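Long-range contacts in EccC5 (Mycobacterium xenopi RIVM700367, PDB 7B9F), which is probably the FtsK/SpoIIIE-type motor ATPase of the ESX-5 type VII secretion system, using nucleotide hydrolysis to drive protein export across the mycobacterial inner membrane: residues I21-P26 / K194-F199; A102-F107 / E189-K194; V163-G168 / R235-Q240; E218-L223 / Y336-E341; E228-L233 / L365-S370. All blocks are in the same frame, centred on the assembly; numbering follows the deposited sequence.

The five contacts fall into two groups. Contacts 1 and 2 lie in the elongated part of the model, their centres 10 Å apart; both use helix 190-202, share Lys194, and meet directly where Pro24 and Pro26 pack on Phe107. Contacts 3, 4 and 5 belong to the compact domain built on a large mixed sheet, about 36 to 54 Å from the first group, centre to centre. Contacts 3 and 5 use helix 227-244 and touch through Val165 and Leu233. Contact 4 joins contact 5 through the neighbouring strands 220-224 and 364-367, with centres 20 Å apart. All five are structural contacts within the chain, and none includes a bound ligand.

Contact 1: I21-P26 / K194-F199; sequences IVLPTP and KALQEF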
# COMPACT_ATOMS: atom_id res chain seq x y z
N ILE C 21 28.48 25.09 -18.89
CA ILE C 21 29.19 23.84 -18.66
C ILE C 21 29.61 23.28 -20.01
O ILE C 21 28.75 22.98 -20.85
CB ILE C 21 28.35 22.82 -17.90
CG1 ILE C 21 27.86 23.42 -16.58
CG2 ILE C 21 29.14 21.57 -17.65
CD1 ILE C 21 28.98 23.76 -15.64
N VAL C 22 30.91 23.14 -20.23
CA VAL C 22 31.40 22.49 -21.44
C VAL C 22 31.27 20.98 -21.30
O VAL C 22 31.55 20.41 -20.24
CB VAL C 22 32.84 22.92 -21.74
CG1 VAL C 22 32.86 24.37 -22.15
CG2 VAL C 22 33.72 22.72 -20.52
N LEU C 23 30.80 20.33 -22.35
CA LEU C 23 30.70 18.88 -22.36
C LEU C 23 32.09 18.25 -22.48
O LEU C 23 33.01 18.87 -23.00
CB LEU C 23 29.82 18.43 -23.52
CG LEU C 23 28.35 18.79 -23.37
CD1 LEU C 23 27.57 18.37 -24.61
CD2 LEU C 23 27.79 18.12 -22.14
N PRO C 24 32.25 17.02 -22.00
CA PRO C 24 33.56 16.36 -22.13
C PRO C 24 33.81 15.88 -23.55
O PRO C 24 32.89 15.54 -24.29
CB PRO C 24 33.45 15.18 -21.16
CG PRO C 24 32.22 15.43 -20.36
CD PRO C 24 31.32 16.17 -21.27
N THR C 25 35.08 15.86 -23.91
CA THR C 25 35.48 15.42 -25.25
C THR C 25 35.40 13.91 -25.35
O THR C 25 35.96 13.20 -24.51
CB THR C 25 36.89 15.90 -25.55
OG1 THR C 25 36.96 17.32 -25.39
CG2 THR C 25 37.28 15.53 -26.95
N PRO C 26 34.72 13.37 -26.36
CA PRO C 26 34.63 11.92 -26.51
C PRO C 26 35.96 11.30 -26.87
O PRO C 26 36.88 11.96 -27.34
CB PRO C 26 33.62 11.74 -27.64
CG PRO C 26 32.87 13.00 -27.67
CD PRO C 26 33.83 14.07 -27.30
N LYS C 194 27.89 8.08 -28.60
CA LYS C 194 26.45 7.90 -28.47
C LYS C 194 25.95 8.44 -27.13
O LYS C 194 24.86 9.02 -27.06
CB LYS C 194 26.09 6.42 -28.61
CG LYS C 194 24.60 6.15 -28.77
CD LYS C 194 23.93 7.18 -29.66
CE LYS C 194 22.48 6.83 -29.93
NZ LYS C 194 22.33 5.50 -30.57
N ALA C 195 26.72 8.25 -26.06
CA ALA C 195 26.31 8.75 -24.76
C ALA C 195 26.29 10.27 -24.74
O ALA C 195 25.39 10.87 -24.14
CB ALA C 195 27.22 8.21 -23.67
N LEU C 196 27.26 10.91 -25.39
CA LEU C 196 27.25 12.36 -25.45
C LEU C 196 26.10 12.86 -26.32
O LEU C 196 25.50 13.90 -26.02
CB LEU C 196 28.58 12.88 -25.98
CG LEU C 196 28.74 14.37 -25.75
CD1 LEU C 196 28.77 14.64 -24.27
CD2 LEU C 196 29.99 14.88 -26.41
N GLN C 197 25.80 12.14 -27.40
CA GLN C 197 24.62 12.41 -28.20
C GLN C 197 23.36 12.41 -27.36
O GLN C 197 22.55 13.34 -27.42
CB GLN C 197 24.52 11.36 -29.30
CG GLN C 197 23.68 11.73 -30.47
CD GLN C 197 24.20 11.08 -31.72
OE1 GLN C 197 25.38 11.21 -32.05
NE2 GLN C 197 23.33 10.38 -32.44
N GLU C 198 23.18 11.35 -26.56
CA GLU C 198 21.98 11.23 -25.74
C GLU C 198 21.93 12.31 -24.67
O GLU C 198 20.85 12.85 -24.38
CB GLU C 198 21.93 9.85 -25.10
CG GLU C 198 21.76 8.72 -26.09
CD GLU C 198 20.43 8.74 -26.80
OE1 GLU C 198 19.44 9.18 -26.18
OE2 GLU C 198 20.37 8.32 -27.97
N PHE C 199 23.07 12.63 -24.06
CA PHE C 199 23.12 13.70 -23.07
C PHE C 199 22.71 15.03 -23.68
O PHE C 199 21.95 15.79 -23.08
CB PHE C 199 24.53 13.80 -22.48
CG PHE C 199 24.61 14.67 -21.26
CD1 PHE C 199 24.74 16.04 -21.37
CD2 PHE C 199 24.60 14.12 -20.01
CE1 PHE C 199 24.82 16.83 -20.26
CE2 PHE C 199 24.68 14.90 -18.89
CZ PHE C 199 24.79 16.26 -19.02
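Leu23 enters the groove between Leu196 and Phe199 of helix 190-202. Leu23 CB already lies 4.0 Å from Leu196 CD1. At the fork, Leu23 CD1 goes to that same Leu196 methyl, while Leu23 CD2 turns to the Phe199 ring and reaches its CE1 at 3.7 Å and its CD1 at 3.8 Å. The two leucine side chains slant across each other, each giving one methyl to the pair.

Leu196 has CG anti to the backbone N (chi1 -166°), and its two methyls divide the work. CD1 serves Leu23, and Leu196 CD2 packs 3.7 Å from Pro26 CG, the proline ring crossing the leucine at about a right angle. Leu196 CD2 also lies 3.7 Å from Pro24 O. The contact is thus apolar packing of a proline-rich loop on one face of a helix.

Residues 23-26 lead out of strand 19-22, which pairs in parallel with strand 174-177; Trp176 of that partner strand meets Phe199 edge to face. On the far helix, 97-132, Phe107, Met110 and Leu114 receive Pro24, which leaves the loop wedged between helices 97-132 and 190-202.

Contact 2: A102-F107 / E189-K194; sequences AMRAQF and EPVTGK
Arg104 grips Glu189 side-on, with NE and NH2 both directed to the single oxygen OE2. The bond from Arg104 NE to Glu189 OE2 is 2.7 Å and comes from above the carboxylate plane; the one from Arg104 NH2 to Glu189 OE2 is 2.6 Å and uses the anti lone pair. The oxygen lies close to the guanidinium plane, yet the two flat groups are turned 71° apart. The third guanidinium nitrogen, NH1, has a salt bridge to Asp101, and NH2 also makes a weak bond to the backbone of another protein's chain.

Glu189 is the N-cap of helix 190-202, so its carboxylate has a second task. Glu189 OE2 also accepts from Val191 N at 3.0 Å. Glu189 OE1 takes Thr192 N on its syn lone pair, with an N-H...O angle of 169°, and Thr192 OG1 on its anti lone pair at 2.8 Å. Thr192 OG1 is in turn hydrogen-bonded to Leu27 N. Beyond this polar cluster, Thr192 CB sits over the face of the Phe107 ring, 4.0 Å from its centroid, a CH-pi contact, and Thr192 CG2 approaches Phe107 CD2 at 3.7 Å.

The segments of the two helices run nearly parallel, at 11°. One buried carboxylate both caps the start of one helix and pairs with an arginine of the other; with five bonds to its two oxygens, it would be expected to stay ionised.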
# COMPACT_ATOMS: atom_id res chain seq x y z
N ALA C 102 38.71 1.36 -19.22
CA ALA C 102 38.93 2.29 -18.11
C ALA C 102 38.66 3.72 -18.53
O ALA C 102 38.06 4.50 -17.78
CB ALA C 102 40.35 2.14 -17.58
N MET C 103 39.10 4.09 -19.74
CA MET C 103 38.82 5.44 -20.24
C MET C 103 37.33 5.66 -20.40
O MET C 103 36.82 6.75 -20.08
CB MET C 103 39.55 5.66 -21.55
CG MET C 103 41.05 5.76 -21.41
SD MET C 103 41.75 7.05 -22.44
CE MET C 103 41.63 6.28 -24.05
N ARG C 104 36.61 4.65 -20.89
CA ARG C 104 35.16 4.75 -21.02
C ARG C 104 34.50 4.95 -19.67
O ARG C 104 33.57 5.76 -19.54
CB ARG C 104 34.61 3.50 -21.69
CG ARG C 104 34.79 3.44 -23.18
CD ARG C 104 34.52 2.03 -23.64
NE ARG C 104 34.36 1.93 -25.08
CZ ARG C 104 34.51 0.80 -25.76
NH1 ARG C 104 34.80 -0.32 -25.12
NH2 ARG C 104 34.35 0.79 -27.07
N ALA C 105 34.94 4.19 -18.66
CA ALA C 105 34.36 4.33 -17.33
C ALA C 105 34.58 5.72 -16.77
O ALA C 105 33.67 6.31 -16.16
CB ALA C 105 34.96 3.27 -16.40
N GLN C 106 35.78 6.26 -16.95
CA GLN C 106 36.06 7.61 -16.47
C GLN C 106 35.18 8.64 -17.17
O GLN C 106 34.65 9.56 -16.53
CB GLN C 106 37.53 7.95 -16.67
CG GLN C 106 38.45 7.21 -15.73
CD GLN C 106 39.91 7.53 -15.99
OE1 GLN C 106 40.23 8.42 -16.77
NE2 GLN C 106 40.80 6.80 -15.33
N PHE C 107 35.00 8.48 -18.48
CA PHE C 107 34.12 9.36 -19.22
C PHE C 107 32.70 9.29 -18.69
O PHE C 107 32.02 10.32 -18.54
CB PHE C 107 34.17 9.02 -20.71
CG PHE C 107 33.33 9.91 -21.56
CD1 PHE C 107 33.85 11.07 -22.08
CD2 PHE C 107 32.04 9.55 -21.90
CE1 PHE C 107 33.08 11.88 -22.87
CE2 PHE C 107 31.28 10.36 -22.69
CZ PHE C 107 31.80 11.53 -23.18
N GLU C 189 34.88 7.04 -31.03
CA GLU C 189 34.57 5.81 -30.35
C GLU C 189 33.05 5.71 -30.19
O GLU C 189 32.39 6.71 -29.93
CB GLU C 189 35.29 5.78 -28.99
CG GLU C 189 35.17 4.53 -28.13
CD GLU C 189 33.83 4.35 -27.46
OE1 GLU C 189 33.19 5.37 -27.14
OE2 GLU C 189 33.41 3.19 -27.27
N PRO C 190 32.47 4.52 -30.37
CA PRO C 190 31.01 4.43 -30.45
C PRO C 190 30.29 4.79 -29.16
O PRO C 190 29.33 5.57 -29.20
CB PRO C 190 30.77 2.96 -30.83
CG PRO C 190 32.00 2.56 -31.52
CD PRO C 190 33.11 3.27 -30.82
N VAL C 191 30.72 4.24 -28.03
CA VAL C 191 29.94 4.36 -26.79
C VAL C 191 29.94 5.79 -26.28
O VAL C 191 28.88 6.34 -25.95
CB VAL C 191 30.47 3.39 -25.74
CG1 VAL C 191 29.77 3.61 -24.44
CG2 VAL C 191 30.16 2.02 -26.18
N THR C 192 31.11 6.41 -26.17
CA THR C 192 31.16 7.77 -25.65
C THR C 192 30.47 8.75 -26.59
O THR C 192 29.80 9.68 -26.13
CB THR C 192 32.60 8.19 -25.42
OG1 THR C 192 33.30 8.17 -26.67
CG2 THR C 192 33.27 7.25 -24.46
N GLY C 193 30.60 8.54 -27.89
CA GLY C 193 29.91 9.39 -28.84
C GLY C 193 28.41 9.30 -28.71
O GLY C 193 27.71 10.32 -28.68
N LYS C 194 27.89 8.08 -28.60
CA LYS C 194 26.45 7.90 -28.47
C LYS C 194 25.95 8.44 -27.13
O LYS C 194 24.86 9.02 -27.06
CB LYS C 194 26.09 6.42 -28.61
CG LYS C 194 24.60 6.15 -28.77
CD LYS C 194 23.93 7.18 -29.66
CE LYS C 194 22.48 6.83 -29.93
NZ LYS C 194 22.33 5.50 -30.57

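Contact 3: V163-G168 / R235-Q240; sequences VRVGVG and RAIICQ
Ile237 touches strand 162-170 with its CD1 methyl, where Val163 meets it at about a right angle, Val163 CG2 to Ile237 CD1 at 3.7 Å. The same Ile237 methyl lies 3.8 Å from Arg164 O and, more loosely, 4.3 Å from Val165 CG2, so one branch tip of the isoleucine touches three successive residues of the strand. Ile237 CG1 is anti to the carbonyl carbon (chi1 -75°), and it is CD1 beyond it that makes the contact.

This is helix 227-244 laid against one strand of a large mixed sheet, the two segments running roughly antiparallel, 154° between their directions and 8.1 Å between axes. Opposite Lys211 of strand 209-214, Val165 and Gly166 form a classic beta bulge.

One turn further along the helix, Gln240 bends at chi2 and brings NE2 to 4.0 Å from Arg164 CD. The planes of guanidinium and amide are nearly parallel, 11° apart, although the side chains themselves slant across one another. The polar partners of both lie elsewhere: Arg164 NE pairs with Asp398, and Gln240 NE2 bonds to Pro134 O. Val163 also packs on Leu241 and Val165 on Leu233 of the same helix.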
# COMPACT_ATOMS: atom_id res chain seq x y z
N VAL C 163 1.36 34.84 -17.52
CA VAL C 163 0.47 33.95 -16.80
C VAL C 163 0.67 32.52 -17.27
O VAL C 163 1.07 32.27 -18.41
CB VAL C 163 -1.01 34.35 -16.93
CG1 VAL C 163 -1.18 35.80 -16.59
CG2 VAL C 163 -1.50 34.10 -18.33
N ARG C 164 0.41 31.58 -16.37
CA ARG C 164 0.58 30.18 -16.68
C ARG C 164 -0.56 29.69 -17.55
O ARG C 164 -1.71 30.08 -17.35
CB ARG C 164 0.63 29.36 -15.39
CG ARG C 164 0.73 27.87 -15.59
CD ARG C 164 0.72 27.16 -14.27
NE ARG C 164 0.36 25.77 -14.42
CZ ARG C 164 0.75 24.82 -13.59
NH1 ARG C 164 1.52 25.12 -12.56
NH2 ARG C 164 0.40 23.56 -13.80
N VAL C 165 -0.24 28.84 -18.52
CA VAL C 165 -1.25 28.24 -19.36
C VAL C 165 -1.21 26.72 -19.32
O VAL C 165 -2.23 26.07 -19.59
CB VAL C 165 -1.12 28.75 -20.81
CG1 VAL C 165 0.12 28.21 -21.47
CG2 VAL C 165 -2.35 28.46 -21.63
N GLY C 166 -0.10 26.11 -18.93
CA GLY C 166 -0.03 24.66 -18.87
C GLY C 166 1.33 24.22 -18.40
O GLY C 166 2.05 24.98 -17.76
N VAL C 167 1.68 22.98 -18.72
CA VAL C 167 2.99 22.45 -18.40
C VAL C 167 3.63 21.91 -19.68
O VAL C 167 2.94 21.47 -20.60
CB VAL C 167 2.92 21.35 -17.33
CG1 VAL C 167 2.43 21.92 -16.04
CG2 VAL C 167 2.00 20.25 -17.77
N GLY C 168 4.95 21.96 -19.73
CA GLY C 168 5.66 21.54 -20.92
C GLY C 168 7.15 21.64 -20.75
O GLY C 168 7.65 21.71 -19.63
N ARG C 235 -10.93 29.54 -18.18
CA ARG C 235 -11.16 29.68 -16.75
C ARG C 235 -9.85 29.64 -15.98
O ARG C 235 -9.67 30.40 -15.03
CB ARG C 235 -12.10 28.60 -16.25
CG ARG C 235 -13.49 28.69 -16.84
CD ARG C 235 -14.47 27.87 -16.07
NE ARG C 235 -15.54 27.36 -16.91
CZ ARG C 235 -15.53 26.15 -17.44
NH1 ARG C 235 -14.52 25.33 -17.20
NH2 ARG C 235 -16.53 25.75 -18.21
N ALA C 236 -8.93 28.77 -16.39
CA ALA C 236 -7.62 28.75 -15.73
C ALA C 236 -6.87 30.05 -15.93
O ALA C 236 -6.24 30.56 -15.00
CB ALA C 236 -6.79 27.58 -16.24
N ILE C 237 -6.94 30.62 -17.13
CA ILE C 237 -6.30 31.90 -17.41
C ILE C 237 -6.89 32.98 -16.52
O ILE C 237 -6.15 33.73 -15.86
CB ILE C 237 -6.45 32.26 -18.89
CG1 ILE C 237 -5.52 31.42 -19.75
CG2 ILE C 237 -6.21 33.73 -19.11
CD1 ILE C 237 -4.09 31.84 -19.68
N ILE C 238 -8.22 33.07 -16.47
CA ILE C 238 -8.90 34.09 -15.68
C ILE C 238 -8.52 33.97 -14.22
O ILE C 238 -8.24 34.97 -13.55
CB ILE C 238 -10.42 33.99 -15.87
CG1 ILE C 238 -10.81 34.38 -17.28
CG2 ILE C 238 -11.14 34.89 -14.90
CD1 ILE C 238 -10.44 35.77 -17.63
N CYS C 239 -8.45 32.74 -13.72
CA CYS C 239 -8.14 32.54 -12.32
C CYS C 239 -6.70 32.89 -12.01
O CYS C 239 -6.41 33.45 -10.94
CB CYS C 239 -8.46 31.11 -11.94
SG CYS C 239 -10.20 30.91 -11.58
N GLN C 240 -5.77 32.59 -12.92
CA GLN C 240 -4.38 32.96 -12.69
C GLN C 240 -4.21 34.47 -12.66
O GLN C 240 -3.51 35.00 -11.79
CB GLN C 240 -3.49 32.36 -13.77
CG GLN C 240 -3.30 30.87 -13.67
CD GLN C 240 -2.34 30.47 -12.60
OE1 GLN C 240 -1.71 31.30 -11.96
NE2 GLN C 240 -2.20 29.17 -12.41

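Contact 4: E218-L223 / Y336-E341; sequences EPWYSL and YVISSE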
# COMPACT_ATOMS: atom_id res chain seq x y z
N GLU C 218 1.81 40.48 -27.15
CA GLU C 218 0.99 40.23 -28.32
C GLU C 218 -0.32 41.00 -28.24
O GLU C 218 -0.84 41.21 -27.15
CB GLU C 218 0.69 38.74 -28.48
CG GLU C 218 1.87 37.90 -28.89
CD GLU C 218 2.38 38.21 -30.29
OE1 GLU C 218 1.64 38.81 -31.10
OE2 GLU C 218 3.53 37.83 -30.58
N PRO C 219 -0.85 41.46 -29.37
CA PRO C 219 -2.16 42.11 -29.35
C PRO C 219 -3.28 41.20 -28.92
O PRO C 219 -4.24 41.68 -28.29
CB PRO C 219 -2.34 42.59 -30.79
CG PRO C 219 -1.01 42.54 -31.39
CD PRO C 219 -0.27 41.46 -30.72
N TRP C 220 -3.20 39.92 -29.23
CA TRP C 220 -4.24 38.98 -28.85
C TRP C 220 -3.68 37.58 -28.94
O TRP C 220 -2.66 37.34 -29.58
CB TRP C 220 -5.49 39.11 -29.72
CG TRP C 220 -5.30 38.76 -31.15
CD1 TRP C 220 -5.27 37.52 -31.71
CD2 TRP C 220 -5.16 39.68 -32.23
NE1 TRP C 220 -5.10 37.61 -33.06
CE2 TRP C 220 -5.04 38.93 -33.41
CE3 TRP C 220 -5.14 41.07 -32.32
CZ2 TRP C 220 -4.87 39.52 -34.64
CZ3 TRP C 220 -4.97 41.65 -33.54
CH2 TRP C 220 -4.85 40.88 -34.69
N TYR C 221 -4.37 36.65 -28.30
CA TYR C 221 -4.14 35.24 -28.49
C TYR C 221 -5.45 34.60 -28.88
O TYR C 221 -6.52 35.08 -28.51
CB TYR C 221 -3.57 34.58 -27.25
CG TYR C 221 -2.20 35.07 -26.90
CD1 TYR C 221 -2.02 36.18 -26.10
CD2 TYR C 221 -1.08 34.43 -27.39
CE1 TYR C 221 -0.77 36.63 -25.79
CE2 TYR C 221 0.17 34.87 -27.08
CZ TYR C 221 0.32 35.97 -26.28
OH TYR C 221 1.58 36.42 -25.97
N SER C 222 -5.38 33.53 -29.65
CA SER C 222 -6.56 32.85 -30.11
C SER C 222 -6.50 31.40 -29.68
O SER C 222 -5.44 30.77 -29.72
CB SER C 222 -6.69 32.94 -31.62
OG SER C 222 -7.97 32.48 -32.03
N LEU C 223 -7.64 30.87 -29.26
CA LEU C 223 -7.74 29.50 -28.78
C LEU C 223 -8.58 28.72 -29.76
O LEU C 223 -9.74 29.07 -30.01
CB LEU C 223 -8.35 29.46 -27.38
CG LEU C 223 -7.79 30.41 -26.33
CD1 LEU C 223 -8.32 30.03 -24.98
CD2 LEU C 223 -6.29 30.35 -26.30
N TYR C 336 -13.88 46.38 -36.75
CA TYR C 336 -14.00 47.82 -36.63
C TYR C 336 -13.18 48.35 -35.46
O TYR C 336 -12.41 49.30 -35.61
CB TYR C 336 -15.47 48.21 -36.47
CG TYR C 336 -16.25 48.20 -37.76
CD1 TYR C 336 -15.66 47.77 -38.95
CD2 TYR C 336 -17.57 48.61 -37.80
CE1 TYR C 336 -16.37 47.75 -40.12
CE2 TYR C 336 -18.28 48.60 -38.97
CZ TYR C 336 -17.68 48.17 -40.13
OH TYR C 336 -18.39 48.16 -41.31
N VAL C 337 -13.32 47.73 -34.29
CA VAL C 337 -12.54 48.16 -33.14
C VAL C 337 -11.19 47.45 -33.07
O VAL C 337 -10.33 47.85 -32.27
CB VAL C 337 -13.30 47.94 -31.82
CG1 VAL C 337 -14.68 48.56 -31.91
CG2 VAL C 337 -13.38 46.47 -31.50
N ILE C 338 -10.99 46.41 -33.87
CA ILE C 338 -9.73 45.68 -33.88
C ILE C 338 -9.12 45.87 -35.26
O ILE C 338 -9.55 45.25 -36.24
CB ILE C 338 -9.93 44.20 -33.56
CG1 ILE C 338 -10.63 44.06 -32.22
CG2 ILE C 338 -8.60 43.50 -33.52
CD1 ILE C 338 -9.90 44.76 -31.14
N SER C 339 -8.09 46.70 -35.33
CA SER C 339 -7.27 46.76 -36.52
C SER C 339 -6.41 45.50 -36.63
O SER C 339 -6.59 44.52 -35.91
CB SER C 339 -6.40 48.01 -36.49
OG SER C 339 -5.37 47.93 -37.46
N SER C 340 -5.46 45.52 -37.55
CA SER C 340 -4.42 44.51 -37.50
C SER C 340 -3.47 44.74 -36.33
O SER C 340 -2.76 43.82 -35.93
CB SER C 340 -3.64 44.48 -38.82
OG SER C 340 -3.09 45.74 -39.11
N GLU C 341 -3.45 45.95 -35.78
CA GLU C 341 -2.50 46.32 -34.75
C GLU C 341 -3.03 46.18 -33.33
O GLU C 341 -2.26 46.35 -32.38
CB GLU C 341 -2.05 47.77 -34.97
CG GLU C 341 -3.17 48.76 -34.79
CD GLU C 341 -2.74 50.18 -35.07
OE1 GLU C 341 -1.56 50.39 -35.42
OE2 GLU C 341 -3.58 51.10 -34.92
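Trp220 packs its six-membered ring against the carbonyl oxygens of Ser339 and Ser340 and the side chain of Ile338 in a van der Waals contact, partly buried, at the start of strand 220-224 in the large mixed sheet. No polar bond joins the two segments. Trp220 CG lies between the backbone N and the carbonyl carbon (chi1 65°), and the far corner of the indole is what meets the loop: Trp220 CH2 comes to 3.8 Å from Ser340 O and CZ3 to 4.1 Å from Ser339 O. On the same corner Ile338 adds an apolar touch, its CG2 4.1 Å from Trp220 CZ3. All three approach the ring obliquely.

Just before the strand, Pro219 adds a lighter contact, its CB and CG both 4.1 Å from Glu341 O. The loop keeps its shape partly through a bond of its own: Ser339 OG accepts from Glu341 N at 3.2 Å with an N-H...O angle of 161°, an ST turn. The side chains of Ser340 and Glu341 begin by pointing away from the strand, so the backbone does most of the touching here.

The polar end of the indole is occupied elsewhere, NE1 bonding to Trp357 O, while Arg363 makes a cation-pi contact with Trp220 and the Trp357 ring meets it edge to face. Strand 220-224 lies between strands 364-367 and 346-350, and Phe348 of the latter packs on both Trp220 and Ile338, carrying the contact from the loop after helix 334-337 into the sheet.

Contact 5: E228-L233 / L365-S370; sequences EQVLGL and LRFTDS
Gln229 NE2 reaches two backbone carbonyls of the turn that follows strand 364-367. Its hydrogen bond to Ser370 O is 2.7 Å but strongly bent, with an N-H...O angle of 128°; the bond to Asp369 O is straighter, at 146°, but long, with NE2 to Asp369 O at 3.3 Å. Both are weak. The Gln229 chain is extended beyond CG, which puts CD 3.7 Å from Phe367 CD2.

Behind the amide the same side chain packs on that ring. Gln229 CB sits over one face of Phe367, 4.0 Å from the centroid and offset toward the rim, a CH-pi contact, while Gln229 OE1 comes to 3.4 Å from Phe367 CD2. The two side chains run past one another in opposing senses, with amide and ring planes 29° apart.

One turn on, Leu233 places CD1 3.6 Å from Phe367 CZ, and Val230 CG2 approaches Phe367 CE1 at 4.3 Å; both come obliquely. Phe367 also packs on Ala397 of strand 392-397, and Leu223 of strand 220-224 touches Val230 and Leu233, so the ring is part of the apolar layer between helix 227-244 and the sheet.

Glutamine thus uses both halves of its side chain, methylene over the aromatic face and amide donor at the turn. Since the polar bonds are weak, most of the cohesion probably comes from the packing round Phe367.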
# COMPACT_ATOMS: atom_id res chain seq x y z
N GLU C 228 -15.28 22.69 -24.73
CA GLU C 228 -15.01 22.52 -23.31
C GLU C 228 -13.54 22.69 -22.99
O GLU C 228 -13.19 23.21 -21.92
CB GLU C 228 -15.52 21.17 -22.83
CG GLU C 228 -15.60 21.07 -21.32
CD GLU C 228 -16.74 21.89 -20.75
OE1 GLU C 228 -16.65 22.29 -19.58
OE2 GLU C 228 -17.73 22.13 -21.48
N GLN C 229 -12.65 22.26 -23.89
CA GLN C 229 -11.22 22.48 -23.69
C GLN C 229 -10.90 23.96 -23.64
O GLN C 229 -10.16 24.43 -22.76
CB GLN C 229 -10.44 21.84 -24.83
CG GLN C 229 -10.58 20.35 -24.96
CD GLN C 229 -9.88 19.85 -26.20
OE1 GLN C 229 -9.83 20.54 -27.21
NE2 GLN C 229 -9.33 18.65 -26.12
N VAL C 230 -11.46 24.71 -24.58
CA VAL C 230 -11.19 26.14 -24.66
C VAL C 230 -11.76 26.85 -23.44
O VAL C 230 -11.10 27.73 -22.87
CB VAL C 230 -11.76 26.69 -25.98
CG1 VAL C 230 -11.74 28.16 -25.98
CG2 VAL C 230 -10.95 26.17 -27.13
N LEU C 231 -12.95 26.46 -23.00
CA LEU C 231 -13.51 27.06 -21.80
C LEU C 231 -12.69 26.73 -20.56
O LEU C 231 -12.50 27.60 -19.70
CB LEU C 231 -14.96 26.61 -21.61
CG LEU C 231 -15.93 27.43 -22.45
CD1 LEU C 231 -17.32 26.91 -22.26
CD2 LEU C 231 -15.84 28.87 -22.03
N GLY C 232 -12.20 25.50 -20.45
CA GLY C 232 -11.37 25.15 -19.30
C GLY C 232 -10.09 25.95 -19.25
O GLY C 232 -9.69 26.45 -18.19
N LEU C 233 -9.42 26.09 -20.40
CA LEU C 233 -8.21 26.90 -20.44
C LEU C 233 -8.53 28.35 -20.10
O LEU C 233 -7.74 29.02 -19.43
CB LEU C 233 -7.55 26.81 -21.80
CG LEU C 233 -6.12 27.35 -21.93
CD1 LEU C 233 -5.46 26.57 -23.00
CD2 LEU C 233 -6.04 28.81 -22.30
N LEU C 365 -3.03 29.50 -30.37
CA LEU C 365 -2.78 28.37 -29.48
C LEU C 365 -3.79 27.30 -29.87
O LEU C 365 -4.96 27.39 -29.50
CB LEU C 365 -2.91 28.78 -28.02
CG LEU C 365 -1.70 29.36 -27.30
CD1 LEU C 365 -1.26 30.69 -27.87
CD2 LEU C 365 -2.03 29.53 -25.84
N ARG C 366 -3.35 26.31 -30.62
CA ARG C 366 -4.24 25.36 -31.26
C ARG C 366 -4.27 24.06 -30.47
O ARG C 366 -3.22 23.45 -30.25
CB ARG C 366 -3.80 25.10 -32.70
CG ARG C 366 -4.73 24.22 -33.47
CD ARG C 366 -4.22 24.03 -34.88
NE ARG C 366 -3.94 25.32 -35.50
CZ ARG C 366 -4.86 26.11 -36.04
NH1 ARG C 366 -6.13 25.74 -36.05
NH2 ARG C 366 -4.50 27.27 -36.58
N PHE C 367 -5.45 23.64 -30.06
CA PHE C 367 -5.60 22.33 -29.44
C PHE C 367 -5.49 21.26 -30.50
O PHE C 367 -6.13 21.34 -31.55
CB PHE C 367 -6.94 22.22 -28.73
CG PHE C 367 -6.96 22.82 -27.38
CD1 PHE C 367 -7.07 24.19 -27.22
CD2 PHE C 367 -6.87 22.03 -26.26
CE1 PHE C 367 -7.09 24.74 -25.97
CE2 PHE C 367 -6.89 22.58 -25.01
CZ PHE C 367 -7.00 23.94 -24.87
N THR C 368 -4.67 20.25 -30.24
CA THR C 368 -4.54 19.12 -31.16
C THR C 368 -5.04 17.82 -30.53
O THR C 368 -5.90 17.16 -31.11
CB THR C 368 -3.09 18.97 -31.61
OG1 THR C 368 -2.24 18.92 -30.46
CG2 THR C 368 -2.70 20.15 -32.47
N ASP C 369 -4.51 17.44 -29.38
CA ASP C 369 -4.95 16.21 -28.75
C ASP C 369 -6.30 16.43 -28.09
O ASP C 369 -6.73 17.56 -27.84
CB ASP C 369 -3.90 15.75 -27.73
CG ASP C 369 -4.17 14.36 -27.17
OD1 ASP C 369 -5.18 13.73 -27.55
OD2 ASP C 369 -3.35 13.89 -26.36
N SER C 370 -7.01 15.33 -27.85
CA SER C 370 -8.22 15.39 -27.03
C SER C 370 -7.88 15.73 -25.59
O SER C 370 -8.67 16.38 -24.90
CB SER C 370 -8.97 14.07 -27.10
OG SER C 370 -8.21 13.03 -26.50